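Local atomic coordinates of TIR domain-containing adapter molecule 1 (Homo sapiens, PDB entry 4BSX), a protein that serves as an adaptor in Toll-like receptor signalling, inducing interferon-beta, and carries an all-helical N-terminal domain. Residues P9-A14 with A100-L105; L46-L51 with I62-L67; D70-L75 with P93-A98. The protein carries 2 engineered substitutions. One frame throughout, in Å; residues are numbered along the deposited sequence.

Interaction 1: residues P9-A14 with A100-L105; sequences PSLPSA and ARLYHL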
ATOM      1  N   PRO A   9      -4.851  -5.484   9.745  1.00 33.55           N
ATOM      2  CA  PRO A   9      -4.496  -4.730   8.527  1.00 23.53           C
ATOM      3  C   PRO A   9      -3.204  -5.239   7.912  1.00 19.50           C
ATOM      4  O   PRO A   9      -2.183  -5.371   8.591  1.00 21.09           O
ATOM      5  CB  PRO A   9      -4.322  -3.289   9.024  1.00 24.81           C
ATOM      6  CG  PRO A   9      -4.783  -3.299  10.446  1.00 32.67           C
ATOM      7  CD  PRO A   9      -4.620  -4.675  10.949  1.00 38.13           C
ATOM      8  N   SER A  10      -3.243  -5.554   6.631  1.00 20.09           N
ATOM      9  CA  SER A  10      -2.127  -6.273   6.036  1.00 19.71           C
ATOM     10  C   SER A  10      -2.188  -6.188   4.543  1.00 16.58           C
ATOM     11  O   SER A  10      -3.216  -5.763   3.964  1.00 15.82           O
ATOM     12  CB  SER A  10      -2.134  -7.753   6.476  1.00 21.16           C
ATOM     13  OG  SER A  10      -3.216  -8.450   5.907  1.00 13.21           O
ATOM     14  N   LEU A  11      -1.083  -6.576   3.910  1.00  8.96           N
ATOM     15  CA  LEU A  11      -1.027  -6.546   2.468  1.00 12.53           C
ATOM     16  C   LEU A  11      -2.112  -7.465   1.923  1.00 15.25           C
ATOM     17  O   LEU A  11      -2.922  -7.017   1.143  1.00 19.86           O
ATOM     18  CB  LEU A  11       0.353  -6.944   1.956  1.00 14.55           C
ATOM     19  CG  LEU A  11       1.130  -5.842   1.266  1.00 16.83           C
ATOM     20  CD1 LEU A  11       2.376  -6.425   0.650  1.00  9.73           C
ATOM     21  CD2 LEU A  11       0.289  -5.068   0.207  1.00 17.77           C
ATOM     22  N   PRO A  12      -2.143  -8.746   2.354  1.00 22.56           N
ATOM     23  CA  PRO A  12      -3.187  -9.651   1.825  1.00 15.11           C
ATOM     24  C   PRO A  12      -4.614  -9.164   2.106  1.00 13.67           C
ATOM     25  O   PRO A  12      -5.504  -9.360   1.285  1.00 12.44           O
ATOM     26  CB  PRO A  12      -2.933 -10.990   2.570  1.00 13.00           C
ATOM     27  CG  PRO A  12      -1.534 -10.919   3.086  1.00 17.02           C
ATOM     28  CD  PRO A  12      -1.223  -9.437   3.295  1.00 18.18           C
ATOM     29  N   SER A  13      -4.841  -8.557   3.264  1.00 12.38           N
ATOM     30  CA  SER A  13      -6.180  -8.053   3.577  1.00 19.25           C
ATOM     31  C   SER A  13      -6.565  -6.855   2.708  1.00 19.22           C
ATOM     32  O   SER A  13      -7.710  -6.714   2.374  1.00 11.21           O
ATOM     33  CB  SER A  13      -6.339  -7.671   5.043  1.00 15.23           C
ATOM     34  OG  SER A  13      -6.485  -8.827   5.839  1.00 18.20           O
ATOM     35  N   ALA A  14      -5.601  -5.998   2.377  1.00 22.08           N
ATOM     36  CA  ALA A  14      -5.848  -4.895   1.470  1.00 15.32           C
ATOM     37  C   ALA A  14      -6.219  -5.457   0.103  1.00 17.95           C
ATOM     38  O   ALA A  14      -7.127  -4.954  -0.547  1.00 19.44           O
ATOM     39  CB  ALA A  14      -4.627  -3.986   1.357  1.00 12.47           C
ATOM     40  N   ALA A 100      -0.105   1.135   6.126  1.00 11.18           N
ATOM     41  CA  ALA A 100      -0.832   2.331   6.626  1.00 15.95           C
ATOM     42  C   ALA A 100      -1.315   3.312   5.497  1.00 15.23           C
ATOM     43  O   ALA A 100      -2.450   3.805   5.497  1.00 10.46           O
ATOM     44  CB  ALA A 100       0.062   3.086   7.618  1.00 12.28           C
ATOM     45  N   ARG A 101      -0.419   3.593   4.552  1.00 10.48           N
ATOM     46  CA  ARG A 101      -0.694   4.488   3.461  1.00  7.74           C
ATOM     47  C   ARG A 101      -1.826   3.901   2.539  1.00 12.08           C
ATOM     48  O   ARG A 101      -2.818   4.570   2.186  1.00  6.37           O
ATOM     49  CB  ARG A 101       0.613   4.720   2.723  1.00  8.73           C
ATOM     50  CG  ARG A 101       1.470   5.803   3.378  1.00 14.68           C
ATOM     51  CD  ARG A 101       2.801   6.099   2.657  1.00 12.53           C
ATOM     52  NE  ARG A 101       3.484   7.210   3.337  1.00 10.71           N
ATOM     53  CZ  ARG A 101       4.650   7.730   2.966  1.00 13.09           C
ATOM     54  NH1 ARG A 101       5.283   7.249   1.904  1.00  8.36           N
ATOM     55  NH2 ARG A 101       5.191   8.740   3.662  1.00 14.55           N
ATOM     56  N   LEU A 102      -1.671   2.634   2.185  1.00 12.37           N
ATOM     57  CA  LEU A 102      -2.684   1.894   1.495  1.00  6.54           C
ATOM     58  C   LEU A 102      -4.025   1.937   2.236  1.00  9.52           C
ATOM     59  O   LEU A 102      -5.056   2.209   1.639  1.00  9.08           O
ATOM     60  CB  LEU A 102      -2.223   0.465   1.277  1.00 13.38           C
ATOM     61  CG  LEU A 102      -1.026   0.300   0.331  1.00 17.31           C
ATOM     62  CD1 LEU A 102      -0.747  -1.186   0.195  1.00 14.43           C
ATOM     63  CD2 LEU A 102      -1.245   0.959  -1.046  1.00 16.80           C
ATOM     64  N   TYR A 103      -4.025   1.703   3.537  1.00  9.91           N
ATOM     65  CA  TYR A 103      -5.284   1.685   4.245  1.00  8.91           C
ATOM     66  C   TYR A 103      -5.879   3.057   4.341  1.00 16.73           C
ATOM     67  O   TYR A 103      -7.117   3.202   4.450  1.00 17.08           O
ATOM     68  CB  TYR A 103      -5.162   1.047   5.605  1.00 11.96           C
ATOM     69  CG  TYR A 103      -5.482  -0.439   5.560  1.00 12.66           C
ATOM     70  CD1 TYR A 103      -4.573  -1.331   5.035  1.00 10.02           C
ATOM     71  CD2 TYR A 103      -6.695  -0.929   5.995  1.00 17.77           C
ATOM     72  CE1 TYR A 103      -4.830  -2.653   4.969  1.00 14.81           C
ATOM     73  CE2 TYR A 103      -6.970  -2.287   5.930  1.00 13.33           C
ATOM     74  CZ  TYR A 103      -6.026  -3.141   5.415  1.00 14.22           C
ATOM     75  OH  TYR A 103      -6.248  -4.498   5.334  1.00 21.07           O
ATOM     76  N   HIS A 104      -5.022   4.079   4.291  1.00 10.39           N
ATOM     77  CA  HIS A 104      -5.555   5.403   4.304  1.00 15.75           C
ATOM     78  C   HIS A 104      -6.400   5.644   3.035  1.00 18.26           C
ATOM     79  O   HIS A 104      -7.513   6.136   3.122  1.00 14.51           O
ATOM     80  CB  HIS A 104      -4.453   6.432   4.402  1.00 18.79           C
ATOM     81  CG  HIS A 104      -4.925   7.802   4.107  1.00 11.56           C
ATOM     82  ND1 HIS A 104      -5.845   8.450   4.905  1.00 25.23           N
ATOM     83  CD2 HIS A 104      -4.654   8.638   3.077  1.00 26.38           C
ATOM     84  CE1 HIS A 104      -6.092   9.645   4.397  1.00 22.26           C
ATOM     85  NE2 HIS A 104      -5.386   9.783   3.285  1.00 19.28           N
ATOM     86  N   LEU A 105      -5.850   5.304   1.868  1.00 16.23           N
ATOM     87  CA  LEU A 105      -6.565   5.440   0.601  1.00 19.21           C
ATOM     88  C   LEU A 105      -7.823   4.574   0.609  1.00 17.66           C
ATOM     89  O   LEU A 105      -8.908   5.044   0.210  1.00 17.88           O
ATOM     90  CB  LEU A 105      -5.665   5.114  -0.615  1.00 13.67           C
ATOM     91  CG  LEU A 105      -4.343   5.922  -0.602  1.00 17.04           C
ATOM     92  CD1 LEU A 105      -3.306   5.484  -1.684  1.00 18.01           C
ATOM     93  CD2 LEU A 105      -4.631   7.379  -0.703  1.00 11.03           C
TER
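Tyr103 reaches from helix 96-108 into the start of helix 11-19, and its ring and hydroxyl meet most of what the 9-14 segment offers. The polar side is modest. The backbone N of Ser10 points its hydrogen at Tyr103 OH, 3.4 Å from Ser10 N and nearly straight at 163°, but the length makes this a weak bond. Ala14 N lies at a similar distance from the same oxygen with too poor an angle to count. In the plane of the ring, at its edge, sits the carbonyl oxygen of Ser10, 3.6 Å from Tyr103 CE1; that same Ser10 O accepts from Ala14 N in the first turn of the helix.

The helix that Tyr103 probes begins here. Ser10 is its N-cap, and Ser10 OG accepts from Ser13 N at 3.1 Å (155°). The tyrosine touches the first turn of a capped helix, within a helical domain that resembles the IFIT proteins and contains no strand.

The remaining contacts are apolar. Pro9 CB stands over one face of the Tyr103 ring, 4.1 Å from its centroid and 14° off the normal, a CH-pi contact displaced toward the rim at CZ and CE1. Ala14 CB comes obliquely to Tyr103 CE1 at 3.9 Å, and Ser13 CB lies against Tyr103 OH. The residue before the tyrosine, Leu102, brings its CD1 within 4.0 Å of Leu11 CD2, the two side chains crossing obliquely. Both leucines also pack on Met49 of helix 43-53, while Pro9 rests on Val119 of helix 114-130 and Tyr103 touches Cys112.

Interaction 2: residues L46-L51 with I62-L67; sequences LHAMVL and ISLEAL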
ATOM      1  N   LEU A  46      -0.927   1.267  -4.921  1.00 13.14           N
ATOM      2  CA  LEU A  46      -2.336   0.877  -4.953  1.00 16.87           C
ATOM      3  C   LEU A  46      -2.899   0.784  -6.385  1.00 15.88           C
ATOM      4  O   LEU A  46      -3.769  -0.049  -6.674  1.00 13.49           O
ATOM      5  CB  LEU A  46      -3.191   1.823  -4.126  1.00 12.49           C
ATOM      6  CG  LEU A  46      -4.638   1.339  -3.868  1.00 19.22           C
ATOM      7  CD1 LEU A  46      -4.696   0.009  -3.143  1.00 16.05           C
ATOM      8  CD2 LEU A  46      -5.420   2.363  -3.068  1.00 14.05           C
ATOM      9  N   HIS A  47      -2.410   1.615  -7.279  1.00 13.35           N
ATOM     10  CA  HIS A  47      -2.834   1.533  -8.685  1.00 18.00           C
ATOM     11  C   HIS A  47      -2.439   0.160  -9.239  1.00 12.04           C
ATOM     12  O   HIS A  47      -3.215  -0.523  -9.929  1.00  8.68           O
ATOM     13  CB  HIS A  47      -2.178   2.684  -9.469  1.00 12.58           C
ATOM     14  CG  HIS A  47      -2.333   2.591 -10.950  1.00 15.94           C
ATOM     15  ND1 HIS A  47      -3.539   2.797 -11.590  1.00 12.09           N
ATOM     16  CD2 HIS A  47      -1.424   2.332 -11.920  1.00 20.17           C
ATOM     17  CE1 HIS A  47      -3.375   2.611 -12.888  1.00 15.33           C
ATOM     18  NE2 HIS A  47      -2.101   2.343 -13.116  1.00 18.65           N
ATOM     19  N   ALA A  48      -1.231  -0.261  -8.896  1.00 12.39           N
ATOM     20  CA  ALA A  48      -0.684  -1.531  -9.414  1.00 16.02           C
ATOM     21  C   ALA A  48      -1.432  -2.741  -8.848  1.00  9.68           C
ATOM     22  O   ALA A  48      -1.698  -3.724  -9.561  1.00 12.22           O
ATOM     23  CB  ALA A  48       0.838  -1.639  -9.100  1.00 15.58           C
HETATM   24  N   MSE A  49      -1.739  -2.684  -7.551  1.00 10.68           N
HETATM   25  CA  MSE A  49      -2.489  -3.758  -6.855  1.00 12.28           C
HETATM   26  C   MSE A  49      -3.897  -3.856  -7.431  1.00 10.37           C
HETATM   27  O   MSE A  49      -4.448  -4.965  -7.614  1.00  8.56           O
HETATM   28  CB  MSE A  49      -2.538  -3.489  -5.357  1.00  5.31           C
HETATM   29  CG  MSE A  49      -1.162  -3.648  -4.661  1.00 12.25           C
HETATM   30 SE   MSE A  49      -1.120  -2.861  -2.838  1.00 19.00          SE
HETATM   31  CE  MSE A  49      -2.533  -3.775  -1.913  1.00 11.03           C
ATOM     32  N   VAL A  50      -4.480  -2.695  -7.730  1.00 10.40           N
ATOM     33  CA  VAL A  50      -5.806  -2.629  -8.405  1.00  8.59           C
ATOM     34  C   VAL A  50      -5.766  -3.354  -9.729  1.00  5.17           C
ATOM     35  O   VAL A  50      -6.604  -4.164 -10.000  1.00 10.17           O
ATOM     36  CB  VAL A  50      -6.270  -1.174  -8.601  1.00  4.93           C
ATOM     37  CG1 VAL A  50      -7.389  -1.091  -9.677  1.00  9.32           C
ATOM     38  CG2 VAL A  50      -6.755  -0.651  -7.278  1.00  6.00           C
ATOM     39  N   LEU A  51      -4.747  -3.081 -10.534  1.00  6.07           N
ATOM     40  CA  LEU A  51      -4.555  -3.767 -11.809  1.00  7.53           C
ATOM     41  C   LEU A  51      -4.395  -5.292 -11.640  1.00 11.66           C
ATOM     42  O   LEU A  51      -4.919  -6.100 -12.422  1.00 12.37           O
ATOM     43  CB  LEU A  51      -3.308  -3.196 -12.481  1.00  8.00           C
ATOM     44  CG  LEU A  51      -3.455  -1.765 -12.934  1.00 24.58           C
ATOM     45  CD1 LEU A  51      -2.104  -1.174 -13.354  1.00 25.88           C
ATOM     46  CD2 LEU A  51      -4.441  -1.722 -14.076  1.00 14.52           C
ATOM     47  N   ILE A  62       4.305  -3.521 -15.547  1.00 19.00           N
ATOM     48  CA  ILE A  62       4.947  -2.313 -16.071  1.00 20.71           C
ATOM     49  C   ILE A  62       4.955  -1.198 -15.021  1.00 15.19           C
ATOM     50  O   ILE A  62       5.935  -0.522 -14.837  1.00 13.63           O
ATOM     51  CB  ILE A  62       4.281  -1.864 -17.380  1.00 26.26           C
ATOM     52  CG1 ILE A  62       4.731  -2.799 -18.506  1.00 20.89           C
ATOM     53  CG2 ILE A  62       4.631  -0.412 -17.704  1.00 21.03           C
ATOM     54  CD1 ILE A  62       3.821  -2.792 -19.675  1.00 24.40           C
ATOM     55  N   SER A  63       3.853  -1.062 -14.306  1.00 14.47           N
ATOM     56  CA  SER A  63       3.760  -0.111 -13.223  1.00 12.37           C
ATOM     57  C   SER A  63       4.706  -0.452 -12.065  1.00 20.68           C
ATOM     58  O   SER A  63       5.250   0.445 -11.396  1.00 16.46           O
ATOM     59  CB  SER A  63       2.327  -0.076 -12.694  1.00 13.64           C
ATOM     60  OG  SER A  63       1.412   0.284 -13.727  1.00 24.88           O
ATOM     61  N   LEU A  64       4.890  -1.735 -11.775  1.00 13.91           N
ATOM     62  CA  LEU A  64       5.720  -2.063 -10.620  1.00 13.33           C
ATOM     63  C   LEU A  64       7.163  -1.883 -11.007  1.00 14.33           C
ATOM     64  O   LEU A  64       7.988  -1.522 -10.187  1.00 14.18           O
ATOM     65  CB  LEU A  64       5.457  -3.483 -10.124  1.00 15.13           C
ATOM     66  CG  LEU A  64       4.078  -3.597  -9.450  1.00 14.07           C
ATOM     67  CD1 LEU A  64       3.622  -5.030  -9.475  1.00  8.96           C
ATOM     68  CD2 LEU A  64       4.112  -3.048  -8.032  1.00  7.51           C
ATOM     69  N   GLU A  65       7.478  -2.135 -12.273  1.00 14.89           N
ATOM     70  CA  GLU A  65       8.843  -1.910 -12.734  1.00 16.64           C
ATOM     71  C   GLU A  65       9.237  -0.425 -12.585  1.00 30.05           C
ATOM     72  O   GLU A  65      10.378  -0.116 -12.273  1.00 27.23           O
ATOM     73  CB  GLU A  65       9.037  -2.381 -14.178  1.00 21.03           C
ATOM     74  CG  GLU A  65      10.109  -1.596 -14.981  1.00 30.50           C
ATOM     75  CD  GLU A  65      11.546  -1.994 -14.661  1.00 42.26           C
ATOM     76  OE1 GLU A  65      11.741  -3.081 -14.076  1.00 54.44           O
ATOM     77  OE2 GLU A  65      12.475  -1.220 -15.013  1.00 41.49           O
ATOM     78  N   ALA A  66       8.300   0.490 -12.788  1.00 15.76           N
ATOM     79  CA  ALA A  66       8.606   1.892 -12.592  1.00 19.19           C
ATOM     80  C   ALA A  66       8.783   2.189 -11.113  1.00 20.80           C
ATOM     81  O   ALA A  66       9.295   3.246 -10.733  1.00 22.15           O
ATOM     82  CB  ALA A  66       7.501   2.762 -13.181  1.00 14.72           C
ATOM     83  N   LEU A  67       8.350   1.265 -10.257  1.00 20.47           N
ATOM     84  CA  LEU A  67       8.420   1.508  -8.815  1.00 16.60           C
ATOM     85  C   LEU A  67       9.554   0.755  -8.131  1.00 13.41           C
ATOM     86  O   LEU A  67       9.629   0.736  -6.915  1.00 15.85           O
ATOM     87  CB  LEU A  67       7.066   1.175  -8.142  1.00 13.98           C
ATOM     88  CG  LEU A  67       5.855   2.052  -8.504  1.00 16.62           C
ATOM     89  CD1 LEU A  67       4.584   1.535  -7.872  1.00  9.60           C
ATOM     90  CD2 LEU A  67       6.074   3.496  -8.098  1.00 15.69           C
TER
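Leu64 has CG anti to its carbonyl carbon (chi1 -71°), and the branch beyond it ends against Ala48, whose CB lies 3.7 Å from Leu64 CD2 and scarcely farther from CG. On the other helix, His47 turns its CG anti to the backbone N (chi1 170°), and its ring presents an edge to Ser63, with Ser63 OG near the ring plane, 3.9 Å from His47 CD2. Leu51 CD1 touches the same hydroxyl oxygen at 3.8 Å, while Leu51 CG sits over one face of the imidazole, toward its rim.

Ser63 OG makes no hydrogen bond to 46-51; it bonds instead to Glu59 O in its own helix. Small residues set the spacing: Ala48 and Ser63 bring their CA atoms to 6.0 Å, the closest pair of CA atoms between the two segments, and their CB atoms to 4.2 Å. Leu64 also touches Ala81, and His47 packs on Leu33 of helix 23-33.

Helices 43-53 and 57-65 follow one another through a short connection and pack as a helical hairpin, an arrangement consistent with the tetratricopeptide-like, IFIT-related architecture of this domain.

Interaction 3: residues D70-L75 with P93-A98; sequences DAVARL and PDVSWA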
ATOM      1  N   ASP A  70      11.513   1.170  -4.759  1.00 15.57           N
ATOM      2  CA  ASP A  70      10.804   0.968  -3.504  1.00 13.59           C
ATOM      3  C   ASP A  70      10.713  -0.530  -3.144  1.00 24.38           C
ATOM      4  O   ASP A  70      10.224  -1.352  -3.943  1.00 17.83           O
ATOM      5  CB  ASP A  70       9.406   1.578  -3.559  1.00 15.66           C
ATOM      6  CG  ASP A  70       8.621   1.342  -2.277  1.00 17.93           C
ATOM      7  OD1 ASP A  70       8.952   1.986  -1.264  1.00 27.35           O
ATOM      8  OD2 ASP A  70       7.699   0.504  -2.265  1.00 16.16           O
ATOM      9  N   ALA A  71      11.186  -0.863  -1.939  1.00 18.49           N
ATOM     10  CA  ALA A  71      11.354  -2.245  -1.512  1.00 20.51           C
ATOM     11  C   ALA A  71      10.021  -2.958  -1.421  1.00 20.73           C
ATOM     12  O   ALA A  71       9.924  -4.147  -1.759  1.00 16.22           O
ATOM     13  CB  ALA A  71      12.095  -2.314  -0.145  1.00 21.32           C
ATOM     14  N   VAL A  72       8.989  -2.239  -0.976  1.00 16.82           N
ATOM     15  CA  VAL A  72       7.669  -2.846  -0.865  1.00 17.34           C
ATOM     16  C   VAL A  72       7.104  -3.096  -2.284  1.00 14.42           C
ATOM     17  O   VAL A  72       6.484  -4.137  -2.536  1.00 13.60           O
ATOM     18  CB  VAL A  72       6.705  -1.998   0.005  1.00 10.68           C
ATOM     19  CG1 VAL A  72       5.317  -2.631   0.056  1.00 13.25           C
ATOM     20  CG2 VAL A  72       7.245  -1.830   1.405  1.00  9.64           C
ATOM     21  N   ALA A  73       7.327  -2.162  -3.206  1.00 12.68           N
ATOM     22  CA  ALA A  73       6.876  -2.369  -4.590  1.00 19.81           C
ATOM     23  C   ALA A  73       7.571  -3.602  -5.207  1.00 16.63           C
ATOM     24  O   ALA A  73       6.980  -4.312  -6.029  1.00  8.78           O
ATOM     25  CB  ALA A  73       7.132  -1.137  -5.442  1.00 11.95           C
ATOM     26  N   ARG A  74       8.818  -3.833  -4.800  1.00 13.13           N
ATOM     27  CA  ARG A  74       9.596  -4.962  -5.278  1.00 15.30           C
ATOM     28  C   ARG A  74       9.029  -6.280  -4.754  1.00 13.53           C
ATOM     29  O   ARG A  74       8.880  -7.247  -5.511  1.00 11.33           O
ATOM     30  CB  ARG A  74      11.053  -4.801  -4.853  1.00 19.81           C
ATOM     31  CG  ARG A  74      11.812  -3.802  -5.675  1.00 16.16           C
ATOM     32  CD  ARG A  74      13.315  -4.019  -5.551  1.00 19.02           C
ATOM     33  NE  ARG A  74      13.823  -3.923  -4.184  1.00 16.09           N
ATOM     34  CZ  ARG A  74      14.207  -2.794  -3.569  1.00 23.83           C
ATOM     35  NH1 ARG A  74      14.103  -1.616  -4.161  1.00 16.10           N
ATOM     36  NH2 ARG A  74      14.673  -2.840  -2.323  1.00 16.65           N
ATOM     37  N   LEU A  75       8.730  -6.307  -3.450  1.00 16.18           N
ATOM     38  CA  LEU A  75       8.073  -7.439  -2.820  1.00 13.68           C
ATOM     39  C   LEU A  75       6.724  -7.769  -3.495  1.00 11.42           C
ATOM     40  O   LEU A  75       6.386  -8.931  -3.698  1.00 13.71           O
ATOM     41  CB  LEU A  75       7.842  -7.147  -1.343  1.00 15.45           C
ATOM     42  CG  LEU A  75       7.340  -8.358  -0.517  1.00 25.72           C
ATOM     43  CD1 LEU A  75       8.536  -9.241  -0.062  1.00 15.87           C
ATOM     44  CD2 LEU A  75       6.506  -7.949   0.703  1.00 24.96           C
ATOM     45  N   PRO A  93      11.021  -6.701   3.239  1.00 18.32           N
ATOM     46  CA  PRO A  93      10.977  -5.400   3.907  1.00 18.01           C
ATOM     47  C   PRO A  93       9.830  -5.346   4.922  1.00 13.31           C
ATOM     48  O   PRO A  93       8.833  -6.084   4.829  1.00 12.85           O
ATOM     49  CB  PRO A  93      10.680  -4.465   2.757  1.00 18.44           C
ATOM     50  CG  PRO A  93       9.727  -5.264   1.936  1.00 16.31           C
ATOM     51  CD  PRO A  93      10.175  -6.690   2.037  1.00 20.38           C
ATOM     52  N   ASP A  94      10.015  -4.490   5.902  1.00 11.40           N
ATOM     53  CA  ASP A  94       8.956  -3.990   6.759  1.00 15.98           C
ATOM     54  C   ASP A  94       7.936  -3.294   5.857  1.00 15.56           C
ATOM     55  O   ASP A  94       8.302  -2.403   5.107  1.00 15.43           O
ATOM     56  CB  ASP A  94       9.566  -2.950   7.696  1.00 25.60           C
ATOM     57  CG  ASP A  94       8.554  -2.313   8.594  1.00 27.48           C
ATOM     58  OD1 ASP A  94       7.517  -2.964   8.878  1.00 21.92           O
ATOM     59  OD2 ASP A  94       8.823  -1.167   9.022  1.00 24.83           O
ATOM     60  N   VAL A  95       6.675  -3.730   5.908  1.00 19.28           N
ATOM     61  CA  VAL A  95       5.638  -3.186   5.033  1.00 14.96           C
ATOM     62  C   VAL A  95       4.653  -2.279   5.791  1.00 12.90           C
ATOM     63  O   VAL A  95       3.672  -1.826   5.231  1.00  9.91           O
ATOM     64  CB  VAL A  95       4.853  -4.319   4.266  1.00  8.47           C
ATOM     65  CG1 VAL A  95       5.817  -5.216   3.503  1.00  8.67           C
ATOM     66  CG2 VAL A  95       3.889  -5.103   5.208  1.00  7.35           C
ATOM     67  N   SER A  96       4.903  -1.999   7.062  1.00 13.75           N
ATOM     68  CA  SER A  96       3.841  -1.461   7.911  1.00  9.58           C
ATOM     69  C   SER A  96       3.422  -0.032   7.498  1.00 15.03           C
ATOM     70  O   SER A  96       2.239   0.328   7.589  1.00  8.96           O
ATOM     71  CB  SER A  96       4.280  -1.511   9.373  1.00 14.03           C
ATOM     72  OG  SER A  96       5.364  -0.612   9.598  1.00 20.80           O
ATOM     73  N   TRP A  97       4.376   0.747   6.988  1.00 11.02           N
ATOM     74  CA  TRP A  97       4.151   2.151   6.654  1.00 14.16           C
ATOM     75  C   TRP A  97       3.382   2.195   5.330  1.00 14.06           C
ATOM     76  O   TRP A  97       2.399   2.897   5.177  1.00  8.73           O
ATOM     77  CB  TRP A  97       5.487   2.911   6.546  1.00  8.96           C
ATOM     78  CG  TRP A  97       5.361   4.439   6.554  1.00 14.17           C
ATOM     79  CD1 TRP A  97       4.237   5.178   6.318  1.00 15.99           C
ATOM     80  CD2 TRP A  97       6.406   5.387   6.831  1.00 17.10           C
ATOM     81  NE1 TRP A  97       4.517   6.526   6.427  1.00 14.72           N
ATOM     82  CE2 TRP A  97       5.842   6.679   6.738  1.00 18.51           C
ATOM     83  CE3 TRP A  97       7.767   5.267   7.151  1.00 16.67           C
ATOM     84  CZ2 TRP A  97       6.595   7.848   6.946  1.00 20.88           C
ATOM     85  CZ3 TRP A  97       8.515   6.422   7.338  1.00  9.33           C
ATOM     86  CH2 TRP A  97       7.925   7.695   7.251  1.00 18.34           C
ATOM     87  N   ALA A  98       3.876   1.430   4.374  1.00 13.61           N
ATOM     88  CA  ALA A  98       3.205   1.229   3.116  1.00 12.69           C
ATOM     89  C   ALA A  98       1.780   0.758   3.358  1.00 12.17           C
ATOM     90  O   ALA A  98       0.824   1.261   2.773  1.00 11.55           O
ATOM     91  CB  ALA A  98       3.969   0.201   2.303  1.00 11.79           C
TER
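Leu75 sets its branched end against the CD corner of Pro93, its own CD1 coming to 3.7 Å from Pro93 CD. Its other methyl, CD2, meets Val95 CG1 at 4.0 Å, here with the side chains at about a right angle. An alanine in place of Leu75 would probably open a gap beside Pro93 CD and leave Val95 CG1 without this neighbour.

One turn back, Val72 faces the start of helix 96-108. Its CG1, anti to the backbone N (chi1 178°), touches Ala98 CB at 3.9 Å, and CG2 packs on the same methyl at 4.0 Å while also lying against Asp94 O. Ala71 adds its CB, 3.9 Å from Pro93 CB.

The polar groups work at the helix starts. Asp70 is the N-cap of helix 71-79: its OD2 accepts from Ala73 N at 2.9 Å, on the anti side and 30° out of the carboxylate plane. Asp94 points its CB away from helix 71-79; its OD1 takes two weak bonds from Ser96 N and OG, and its OD2 forms a salt bridge with Arg131.

Everything that meets across this surface contact is aliphatic apart from backbone atoms, so the start of helix 71-79 is held against the loop and first turn of helix 96-108 by shape and van der Waals contact, while the acids cap or brace their own segments, Asp94 also reaching Arg131.

Interaction 2 is the buried contact of the three, interaction 1 is partly buried though closest to the centre of the chain, and interaction 3 lies at the surface. Interactions 1 and 3 share helix 96-108, using its middle and its start. Interactions 1 and 2 meet directly: Leu102 and Leu105 of interaction 1 pack on Leu46, while Ala48 of the same helix 43-53 turns to helix 57-65. Interactions 2 and 3 adjoin where Leu64 and, in the following turn, Leu67 touch Ala73 of the next helix. Only interaction 1 has a CH-pi contact and a hydrogen bond between its segments, a weak one; interaction 2 rests on small residues at close approach, interaction 3 on proline and branched aliphatics.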